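Local coordinates for putative nisin-resistance protein (Streptococcus agalactiae 515, PDB 4Y68), which probably acts as a peptidase of family S41 that recognises the lantibiotic nisin and confers resistance to it, at residues D105-E110 with T122-S127. Residues are numbered along the deposited sequence; the frame is centred on the assembly and turned at random.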
loop_
_atom_site.group_PDB
_atom_site.type_symbol
_atom_site.label_atom_id
_atom_site.label_comp_id
_atom_site.label_asym_id
_atom_site.label_seq_id
_atom_site.Cartn_x
_atom_site.Cartn_y
_atom_site.Cartn_z
ATOM N N ASP A 105 -0.795 -15.325 -1.833
ATOM C CA ASP A 105 -1.750 -15.059 -0.760
ATOM C C ASP A 105 -2.836 -14.078 -1.194
ATOM O O ASP A 105 -3.696 -13.694 -0.399
ATOM C CB ASP A 105 -1.029 -14.500 0.468
ATOM C CG ASP A 105 -1.184 -15.381 1.681
ATOM O OD1 ASP A 105 -1.525 -14.839 2.758
ATOM O OD2 ASP A 105 -0.961 -16.610 1.558
ATOM N N SER A 106 -2.783 -13.656 -2.453
ATOM C CA SER A 106 -3.704 -12.630 -2.946
ATOM C C SER A 106 -5.161 -13.099 -3.012
ATOM O O SER A 106 -5.444 -14.251 -3.337
ATOM C CB SER A 106 -3.242 -12.149 -4.315
ATOM O OG SER A 106 -1.937 -11.605 -4.217
ATOM N N ARG A 107 -6.092 -12.204 -2.708
ATOM C CA ARG A 107 -7.498 -12.591 -2.715
ATOM C C ARG A 107 -8.313 -11.615 -3.533
ATOM O O ARG A 107 -7.854 -10.513 -3.810
ATOM C CB ARG A 107 -8.037 -12.679 -1.292
ATOM C CG ARG A 107 -7.045 -12.215 -0.243
ATOM C CD ARG A 107 -6.588 -13.365 0.620
ATOM N NE ARG A 107 -5.465 -12.998 1.490
ATOM C CZ ARG A 107 -5.585 -12.719 2.787
ATOM N NH1 ARG A 107 -6.782 -12.751 3.364
ATOM N NH2 ARG A 107 -4.508 -12.412 3.510
ATOM N N TYR A 108 -9.517 -12.019 -3.939
ATOM C CA TYR A 108 -10.404 -11.090 -4.634
ATOM C C TYR A 108 -11.521 -10.541 -3.732
ATOM O O TYR A 108 -11.922 -11.175 -2.751
ATOM C CB TYR A 108 -10.979 -11.759 -5.882
ATOM C CG TYR A 108 -9.890 -12.065 -6.885
ATOM C CD1 TYR A 108 -9.128 -11.043 -7.455
ATOM C CD2 TYR A 108 -9.596 -13.378 -7.241
ATOM C CE1 TYR A 108 -8.102 -11.325 -8.367
ATOM C CE2 TYR A 108 -8.588 -13.672 -8.147
ATOM C CZ TYR A 108 -7.841 -12.649 -8.707
ATOM O OH TYR A 108 -6.834 -12.971 -9.597
ATOM N N PRO A 109 -12.010 -9.335 -4.054
ATOM C CA PRO A 109 -13.093 -8.692 -3.301
ATOM C C PRO A 109 -14.340 -9.553 -3.322
ATOM O O PRO A 109 -14.526 -10.329 -4.258
ATOM C CB PRO A 109 -13.337 -7.368 -4.058
ATOM C CG PRO A 109 -12.152 -7.167 -4.882
ATOM C CD PRO A 109 -11.645 -8.551 -5.239
ATOM N N GLU A 110 -15.170 -9.396 -2.299
ATOM C CA GLU A 110 -16.422 -10.129 -2.129
ATOM C C GLU A 110 -17.438 -9.131 -1.632
ATOM O O GLU A 110 -17.050 -8.155 -1.003
ATOM C CB GLU A 110 -16.279 -11.246 -1.099
ATOM C CG GLU A 110 -16.159 -12.639 -1.651
ATOM C CD GLU A 110 -16.173 -13.669 -0.536
ATOM O OE1 GLU A 110 -15.486 -13.420 0.485
ATOM O OE2 GLU A 110 -16.877 -14.705 -0.676
ATOM N N THR A 122 -16.037 -6.586 1.019
ATOM C CA THR A 122 -14.755 -7.015 1.550
ATOM C C THR A 122 -13.658 -6.713 0.539
ATOM O O THR A 122 -13.735 -7.126 -0.616
ATOM C CB THR A 122 -14.789 -8.509 1.878
ATOM O OG1 THR A 122 -15.841 -8.745 2.816
ATOM C CG2 THR A 122 -13.474 -8.993 2.467
ATOM N N ILE A 123 -12.652 -5.966 0.974
ATOM C CA ILE A 123 -11.591 -5.494 0.094
ATOM C C ILE A 123 -10.238 -5.999 0.592
ATOM O O ILE A 123 -9.640 -5.385 1.463
ATOM C CB ILE A 123 -11.604 -3.950 0.027
ATOM C CG1 ILE A 123 -12.924 -3.465 -0.593
ATOM C CG2 ILE A 123 -10.374 -3.417 -0.700
ATOM C CD1 ILE A 123 -13.331 -2.105 -0.130
ATOM N N PRO A 124 -9.757 -7.136 0.054
ATOM C CA PRO A 124 -8.613 -7.831 0.658
ATOM C C PRO A 124 -7.261 -7.485 0.055
ATOM O O PRO A 124 -7.197 -6.882 -1.020
ATOM C CB PRO A 124 -8.927 -9.300 0.370
ATOM C CG PRO A 124 -9.543 -9.232 -0.992
ATOM C CD PRO A 124 -10.380 -7.953 -1.000
ATOM N N SER A 125 -6.203 -7.901 0.743
ATOM C CA SER A 125 -4.831 -7.872 0.213
ATOM C C SER A 125 -4.695 -8.525 -1.148
ATOM O O SER A 125 -5.184 -9.624 -1.364
ATOM C CB SER A 125 -3.863 -8.591 1.159
ATOM O OG SER A 125 -4.147 -8.321 2.520
ATOM N N ILE A 126 -4.004 -7.853 -2.055
ATOM C CA ILE A 126 -3.553 -8.455 -3.302
ATOM C C ILE A 126 -2.211 -7.848 -3.667
ATOM O O ILE A 126 -2.062 -6.620 -3.678
ATOM C CB ILE A 126 -4.527 -8.229 -4.461
ATOM C CG1 ILE A 126 -3.885 -8.677 -5.778
ATOM C CG2 ILE A 126 -4.947 -6.761 -4.537
ATOM C CD1 ILE A 126 -4.844 -8.649 -6.963
ATOM N N SER A 127 -1.250 -8.713 -3.973
ATOM C CA SER A 127 0.114 -8.299 -4.262
ATOM C C SER A 127 0.493 -8.568 -5.697
ATOM O O SER A 127 1.619 -8.267 -6.110
ATOM C CB SER A 127 1.092 -9.021 -3.347
ATOM O OG SER A 127 1.442 -8.156 -2.282
#
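Glu110 and Thr122 form an antiparallel hydrogen-bonded pair at the edge of the mixed sheet, where strands 110-113 and 118-122 of this S41-family protein make a beta hairpin. Glu110 N donates to Thr122 O (3.2 Å), meeting it on an in-plane lone pair, and Thr122 N returns a bond to Glu110 O (2.8 Å). Beyond this rung the loops leading into and out of the hairpin stay side by side, but Pro124 has no N-H to offer to 105-110; Pro109 CA makes a CA-H...O contact with Thr122 O (3.2 Å). Packing of the Pro124 ring takes over: CB is directed toward 105-110, CG lies 3.5 Å from Tyr108 O and CD rests against Pro109 CA. Arg107 runs past the same ring in the opposite direction, with its CG 3.5 Å from Pro124 CB. The Arg107 chain bends at chi2 (-113°), and NE donates to Asp105 O, which lies in the guanidinium plane at that edge, while Ser125 OG sits more loosely over a face.

Arg107 N donates to Ser125 O (3.0 Å). Ile126 lays CG1 against Ser106 CB and also touches Pro167 and Met168 of helix 165-171, and Tyr108 turns to helix 131-147, its ring meeting that of His136. Ser125 OG is itself held by Thr161 N, and Ser127 OG by Asp102. Ser106 OG, also hydrogen-bonded to Thr103 O at the end of the preceding helix, sits beside its own backbone N (chi1 -60°) and accepts an almost straight bond from Ser127 N, 3.0 Å long at 176°.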